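Local coordinates for glycosylation Associate Protein 3 (Streptococcus agalactiae serotype V, PDB 6OYC), which probably acts with Gap1 and Gap2 as an accessory Sec factor in glycosylation and secretion, its lectin-like fold suggesting sugar binding, at residues C[88-93]-C[114-119]; C[62-67]-C[110-115]. All blocks are in the same frame, centred on the assembly; numbering follows the deposited sequence.

Contact 1. Residues C[88-93]-C[114-119]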
loop_
_atom_site.group_PDB
_atom_site.type_symbol
_atom_site.label_atom_id
_atom_site.label_comp_id
_atom_site.label_asym_id
_atom_site.label_seq_id
_atom_site.Cartn_x
_atom_site.Cartn_y
_atom_site.Cartn_z
ATOM N N ILE C 88 2.643 -21.944 -1.610
ATOM C CA ILE C 88 3.893 -21.555 -2.242
ATOM C C ILE C 88 4.593 -22.823 -2.702
ATOM O O ILE C 88 4.765 -23.767 -1.919
ATOM C CB ILE C 88 4.772 -20.723 -1.290
ATOM C CG1 ILE C 88 6.095 -20.353 -1.950
ATOM C CG2 ILE C 88 5.025 -21.434 0.025
ATOM C CD1 ILE C 88 6.794 -19.193 -1.234
ATOM N N GLU C 89 4.970 -22.862 -3.977
ATOM C CA GLU C 89 5.586 -24.041 -4.568
ATOM C C GLU C 89 6.904 -23.662 -5.230
ATOM O O GLU C 89 6.995 -22.620 -5.881
ATOM C CB GLU C 89 4.656 -24.701 -5.601
ATOM C CG GLU C 89 5.153 -26.067 -6.076
ATOM C CD GLU C 89 4.017 -27.005 -6.488
ATOM O OE1 GLU C 89 2.835 -26.597 -6.485
ATOM O OE2 GLU C 89 4.313 -28.160 -6.826
ATOM N N PHE C 90 7.911 -24.521 -5.077
ATOM C CA PHE C 90 9.248 -24.281 -5.589
ATOM C C PHE C 90 9.543 -25.208 -6.766
ATOM O O PHE C 90 9.090 -26.362 -6.803
ATOM C CB PHE C 90 10.284 -24.446 -4.467
ATOM C CG PHE C 90 9.895 -23.720 -3.184
ATOM C CD1 PHE C 90 9.938 -22.334 -3.109
ATOM C CD2 PHE C 90 9.443 -24.424 -2.078
ATOM C CE1 PHE C 90 9.554 -21.656 -1.930
ATOM C CE2 PHE C 90 9.062 -23.757 -0.898
ATOM C CZ PHE C 90 9.118 -22.373 -0.831
ATOM N N TYR C 91 10.291 -24.687 -7.739
ATOM C CA TYR C 91 10.549 -25.383 -8.991
ATOM C C TYR C 91 12.028 -25.279 -9.309
ATOM O O TYR C 91 12.642 -24.218 -9.126
ATOM C CB TYR C 91 9.714 -24.811 -10.162
ATOM C CG TYR C 91 8.216 -24.961 -9.957
ATOM C CD1 TYR C 91 7.488 -24.002 -9.251
ATOM C CD2 TYR C 91 7.531 -26.074 -10.457
ATOM C CE1 TYR C 91 6.126 -24.140 -9.048
ATOM C CE2 TYR C 91 6.174 -26.217 -10.267
ATOM C CZ TYR C 91 5.474 -25.253 -9.556
ATOM O OH TYR C 91 4.124 -25.395 -9.374
ATOM N N ASN C 92 12.606 -26.387 -9.753
ATOM C CA ASN C 92 13.993 -26.353 -10.172
ATOM C C ASN C 92 14.058 -25.762 -11.576
ATOM O O ASN C 92 13.053 -25.337 -12.158
ATOM C CB ASN C 92 14.625 -27.738 -10.083
ATOM C CG ASN C 92 13.983 -28.739 -11.018
ATOM O OD1 ASN C 92 13.242 -28.387 -11.955
ATOM N ND2 ASN C 92 14.258 -30.013 -10.762
ATOM N N ARG C 93 15.256 -25.761 -12.141
ATOM C CA ARG C 93 15.495 -25.130 -13.427
ATOM C C ARG C 93 14.933 -25.955 -14.583
ATOM O O ARG C 93 14.880 -25.459 -15.710
ATOM C CB ARG C 93 17.009 -24.845 -13.539
ATOM C CG ARG C 93 17.718 -25.096 -14.838
ATOM C CD ARG C 93 19.196 -24.684 -14.759
ATOM N NE ARG C 93 19.496 -23.372 -14.161
ATOM C CZ ARG C 93 20.214 -23.204 -13.049
ATOM N NH1 ARG C 93 20.662 -24.261 -12.374
ATOM N NH2 ARG C 93 20.472 -21.983 -12.586
ATOM N N LYS C 114 17.124 -25.011 -1.134
ATOM C CA LYS C 114 18.338 -25.052 -1.949
ATOM C C LYS C 114 18.070 -25.472 -3.386
ATOM O O LYS C 114 18.811 -25.072 -4.286
ATOM C CB LYS C 114 19.377 -26.009 -1.360
ATOM C CG LYS C 114 20.311 -25.465 -0.273
ATOM C CD LYS C 114 19.583 -24.712 0.821
ATOM C CE LYS C 114 19.098 -25.723 1.839
ATOM N NZ LYS C 114 18.522 -25.111 3.051
ATOM N N GLU C 115 17.057 -26.296 -3.622
ATOM C CA GLU C 115 16.738 -26.775 -4.964
ATOM C C GLU C 115 15.827 -25.829 -5.739
ATOM O O GLU C 115 15.561 -26.068 -6.924
ATOM C CB GLU C 115 16.084 -28.157 -4.883
ATOM C CG GLU C 115 17.056 -29.252 -4.498
ATOM C CD GLU C 115 18.226 -29.344 -5.453
ATOM O OE1 GLU C 115 18.012 -29.309 -6.680
ATOM O OE2 GLU C 115 19.368 -29.443 -4.974
ATOM N N ALA C 116 15.343 -24.764 -5.104
ATOM C CA ALA C 116 14.444 -23.837 -5.769
ATOM C C ALA C 116 15.216 -23.000 -6.788
ATOM O O ALA C 116 16.206 -22.351 -6.444
ATOM C CB ALA C 116 13.758 -22.935 -4.740
ATOM N N TYR C 117 14.775 -23.041 -8.041
ATOM C CA TYR C 117 15.172 -22.079 -9.058
ATOM C C TYR C 117 14.166 -20.937 -9.169
ATOM O O TYR C 117 14.546 -19.764 -9.129
ATOM C CB TYR C 117 15.329 -22.761 -10.426
ATOM C CG TYR C 117 15.999 -21.858 -11.432
ATOM C CD1 TYR C 117 17.320 -21.434 -11.236
ATOM C CD2 TYR C 117 15.309 -21.385 -12.551
ATOM C CE1 TYR C 117 17.943 -20.572 -12.129
ATOM C CE2 TYR C 117 15.939 -20.530 -13.480
ATOM C CZ TYR C 117 17.260 -20.135 -13.259
ATOM O OH TYR C 117 17.908 -19.287 -14.134
ATOM N N THR C 118 12.881 -21.258 -9.307
ATOM C CA THR C 118 11.805 -20.276 -9.264
ATOM C C THR C 118 10.751 -20.715 -8.252
ATOM O O THR C 118 10.825 -21.807 -7.677
ATOM C CB THR C 118 11.145 -20.088 -10.641
ATOM O OG1 THR C 118 10.459 -21.290 -11.003
ATOM C CG2 THR C 118 12.186 -19.755 -11.694
ATOM N N TYR C 119 9.745 -19.868 -8.045
ATOM C CA TYR C 119 8.638 -20.266 -7.185
ATOM C C TYR C 119 7.368 -19.540 -7.612
ATOM O O TYR C 119 7.404 -18.526 -8.310
ATOM C CB TYR C 119 8.956 -20.024 -5.690
ATOM C CG TYR C 119 9.047 -18.567 -5.254
ATOM C CD1 TYR C 119 10.150 -17.775 -5.589
ATOM C CD2 TYR C 119 8.022 -17.977 -4.511
ATOM C CE1 TYR C 119 10.225 -16.444 -5.195
ATOM C CE2 TYR C 119 8.091 -16.636 -4.106
ATOM C CZ TYR C 119 9.194 -15.880 -4.449
ATOM O OH TYR C 119 9.265 -14.566 -4.052
HETATM O O HOH W 1 16.527 -30.360 -8.753
HETATM O O HOH W 2 19.414 -21.217 -15.669
#
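A classic beta bulge, with Tyr117 and Thr118 both set against Tyr91, lies where strand 118-125 joins strand 84-91 in the antiparallel four-stranded sheet of this accessory Sec family domain. Tyr91 O is gripped twice, by Tyr117 N at 2.7 Å and by Thr118 N at 3.0 Å. Tyr117 is near helical in its backbone (psi -51°), which turns these two successive N-H groups to one carbonyl. Regular pairing follows: Tyr91 N bonds Thr118 O at 2.9 Å, and Tyr119 CA sends a C-H contact to Glu89 O. On the face that Phe90 and Tyr119 share, Phe90 CD1 meets Tyr119 CB at 3.6 Å, Ile88 CD1 reaches Tyr119 CD2, and Ala116 CB lies against Phe90 CB. Tyr119 OH is hydrogen-bonded to Pro62 O. At the exposed end, Tyr117 CG stands anti to the backbone N (chi1 -169°), which brings Tyr117 CG to 3.8 Å from Arg93 CB; this CB makes a CH-pi contact over one face of the Tyr117 ring, 4.1 Å from the centroid. A water accepts from Arg93 NE and also bonds Tyr117 OH. Asn92 OD1 accepts from the backbone N of both Phe94 and Glu96. Asn92 ND2 donates a hydrogen bond to a second water at 3.1 Å, which in turn donates to Glu115 OE1 at 2.8 Å.

Contact 2. Residues C[62-67]-C[110-115]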
loop_
_atom_site.group_PDB
_atom_site.type_symbol
_atom_site.label_atom_id
_atom_site.label_comp_id
_atom_site.label_asym_id
_atom_site.label_seq_id
_atom_site.Cartn_x
_atom_site.Cartn_y
_atom_site.Cartn_z
ATOM N N PRO C 62 9.373 -11.412 -5.821
ATOM C CA PRO C 62 10.790 -11.047 -5.807
ATOM C C PRO C 62 11.695 -12.264 -5.771
ATOM O O PRO C 62 11.319 -13.362 -5.344
ATOM C CB PRO C 62 10.935 -10.244 -4.506
ATOM C CG PRO C 62 9.935 -10.907 -3.573
ATOM C CD PRO C 62 8.761 -11.318 -4.480
ATOM N N LEU C 63 12.923 -12.014 -6.197
ATOM C CA LEU C 63 14.004 -12.986 -6.125
ATOM C C LEU C 63 14.361 -13.253 -4.669
ATOM O O LEU C 63 14.567 -12.316 -3.896
ATOM C CB LEU C 63 15.202 -12.431 -6.890
ATOM C CG LEU C 63 16.291 -13.260 -7.547
ATOM C CD1 LEU C 63 15.715 -14.301 -8.507
ATOM C CD2 LEU C 63 17.280 -12.312 -8.263
ATOM N N LEU C 64 14.445 -14.526 -4.290
ATOM C CA LEU C 64 14.736 -14.911 -2.915
ATOM C C LEU C 64 16.095 -15.599 -2.838
ATOM O O LEU C 64 16.657 -16.029 -3.851
ATOM C CB LEU C 64 13.635 -15.829 -2.361
ATOM C CG LEU C 64 12.205 -15.254 -2.366
ATOM C CD1 LEU C 64 11.212 -16.203 -1.687
ATOM C CD2 LEU C 64 12.151 -13.863 -1.712
ATOM N N ARG C 65 16.632 -15.696 -1.627
ATOM C CA ARG C 65 17.955 -16.285 -1.413
ATOM C C ARG C 65 17.828 -17.670 -0.773
ATOM O O ARG C 65 17.161 -17.827 0.259
ATOM C CB ARG C 65 18.838 -15.379 -0.536
ATOM C CG ARG C 65 18.831 -13.877 -0.903
ATOM C CD ARG C 65 19.086 -13.687 -2.377
ATOM N NE ARG C 65 19.640 -12.375 -2.723
ATOM C CZ ARG C 65 18.948 -11.361 -3.253
ATOM N NH1 ARG C 65 17.625 -11.464 -3.501
ATOM N NH2 ARG C 65 19.594 -10.228 -3.533
ATOM N N LYS C 66 18.491 -18.663 -1.373
ATOM C CA LYS C 66 18.434 -20.026 -0.857
ATOM C C LYS C 66 18.961 -20.080 0.568
ATOM O O LYS C 66 20.068 -19.618 0.852
ATOM C CB LYS C 66 19.244 -20.973 -1.740
ATOM C CG LYS C 66 18.779 -21.082 -3.209
ATOM C CD LYS C 66 19.865 -21.770 -4.037
ATOM C CE LYS C 66 19.589 -21.720 -5.523
ATOM N NZ LYS C 66 19.187 -23.047 -6.003
ATOM N N GLY C 67 18.157 -20.635 1.472
ATOM C CA GLY C 67 18.542 -20.737 2.863
ATOM C C GLY C 67 18.108 -19.586 3.747
ATOM O O GLY C 67 18.278 -19.673 4.964
ATOM N N PHE C 110 9.013 -19.797 6.180
ATOM C CA PHE C 110 9.609 -20.901 5.453
ATOM C C PHE C 110 11.025 -20.503 5.083
ATOM O O PHE C 110 11.360 -19.317 5.043
ATOM C CB PHE C 110 8.813 -21.230 4.188
ATOM C CG PHE C 110 8.849 -20.121 3.149
ATOM C CD1 PHE C 110 7.943 -19.068 3.212
ATOM C CD2 PHE C 110 9.796 -20.126 2.130
ATOM C CE1 PHE C 110 7.970 -18.042 2.273
ATOM C CE2 PHE C 110 9.837 -19.106 1.189
ATOM C CZ PHE C 110 8.922 -18.055 1.260
ATOM N N ILE C 111 11.850 -21.507 4.796
ATOM C CA ILE C 111 13.169 -21.293 4.217
ATOM C C ILE C 111 13.074 -21.489 2.711
ATOM O O ILE C 111 12.541 -22.499 2.248
ATOM C CB ILE C 111 14.207 -22.238 4.839
ATOM C CG1 ILE C 111 14.663 -21.674 6.189
ATOM C CG2 ILE C 111 15.379 -22.420 3.901
ATOM C CD1 ILE C 111 15.058 -22.741 7.159
ATOM N N TYR C 112 13.551 -20.516 1.948
ATOM C CA TYR C 112 13.631 -20.691 0.508
ATOM C C TYR C 112 14.624 -21.812 0.227
ATOM O O TYR C 112 15.808 -21.669 0.558
ATOM C CB TYR C 112 14.064 -19.396 -0.173
ATOM C CG TYR C 112 13.984 -19.421 -1.685
ATOM C CD1 TYR C 112 12.753 -19.564 -2.348
ATOM C CD2 TYR C 112 15.141 -19.276 -2.462
ATOM C CE1 TYR C 112 12.688 -19.568 -3.753
ATOM C CE2 TYR C 112 15.083 -19.269 -3.861
ATOM C CZ TYR C 112 13.858 -19.420 -4.503
ATOM O OH TYR C 112 13.823 -19.430 -5.887
ATOM N N PRO C 113 14.194 -22.933 -0.347
ATOM C CA PRO C 113 15.018 -24.146 -0.324
ATOM C C PRO C 113 16.126 -24.135 -1.368
ATOM O O PRO C 113 16.074 -23.404 -2.357
ATOM C CB PRO C 113 14.004 -25.253 -0.611
ATOM C CG PRO C 113 12.967 -24.588 -1.425
ATOM C CD PRO C 113 12.852 -23.189 -0.894
ATOM N N LYS C 114 17.124 -25.011 -1.134
ATOM C CA LYS C 114 18.338 -25.052 -1.949
ATOM C C LYS C 114 18.070 -25.472 -3.386
ATOM O O LYS C 114 18.811 -25.072 -4.286
ATOM C CB LYS C 114 19.377 -26.009 -1.360
ATOM C CG LYS C 114 20.311 -25.465 -0.273
ATOM C CD LYS C 114 19.583 -24.712 0.821
ATOM C CE LYS C 114 19.098 -25.723 1.839
ATOM N NZ LYS C 114 18.522 -25.111 3.051
ATOM N N GLU C 115 17.057 -26.296 -3.622
ATOM C CA GLU C 115 16.738 -26.775 -4.964
ATOM C C GLU C 115 15.827 -25.829 -5.739
ATOM O O GLU C 115 15.561 -26.068 -6.924
ATOM C CB GLU C 115 16.084 -28.157 -4.883
ATOM C CG GLU C 115 17.056 -29.252 -4.498
ATOM C CD GLU C 115 18.226 -29.344 -5.453
ATOM O OE1 GLU C 115 18.012 -29.309 -6.680
ATOM O OE2 GLU C 115 19.368 -29.443 -4.974
HETATM O O HOH W 3 13.400 -16.514 -6.208
#
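Lys66 NZ is held by two backbone carbonyls, Lys114 O at 2.7 Å and, beyond this pair of segments, Ala116 O. The lysine chain runs extended past Pro113 O and bends at its end (chi4 -107°), which sets the ammonium above the plane of the Lys114 carbonyl. Beside it, Tyr112 O takes an almost straight bond from Gly67 N, 2.7 Å long with 175° at the hydrogen. The same oxygen receives a C-H contact from Lys66 CA, 3.4 Å from Tyr112 O. These bonds fasten the loop that leads into strand 69-78 to the end of strand 107-111, its antiparallel partner, where Tyr112 and Phe110 also pair through backbone bonds with Thr68 and Tyr70. The family belongs to the galactose-binding-domain clan, consistent with a beta-sandwich lectin-like fold. Tyr112 carries the packing: its CG is anti to the backbone N (chi1 -172°), which brings Tyr112 CG to 3.7 Å from Leu64 CB. Leu64 CB sits over the centre of one face of the Tyr112 ring in a CH-pi contact, 3.7 Å from the centroid. Lys66 N comes to the edge of the Tyr112 ring, in its plane, 3.6 Å from Tyr112 CD2. Leu64 CD1 touches the edge of the Phe110 ring, 4.2 Å from Phe110 CZ, the two side chains crossing at about a right angle. At the hydroxyl end of the Tyr112 ring a water bridges Leu64 N, from which it accepts, and Tyr112 OH. On the exposed flank, Ile111 CG2 rests 3.7 Å from Gly67 CA.

Overall arrangement
From the N terminus, the loop 62-67 comes first and leads into strand 69-78; the chain then changes sheet to strand 84-91, which ends in 88-93. It turns back through strand 97-103, returns to the first sheet as strand 107-111, and passes through the connection 112-117 into strand 118-125 of the second. Contact 2 closes the longer loop and contact 1 the shorter; the two interleave rather than nest, and share Lys114 and Glu115. Their centres are about 8 Å apart. The connection between strands 107-111 and 118-125 thus ties both sheets together at one end, where Leu64 also packs on Tyr119.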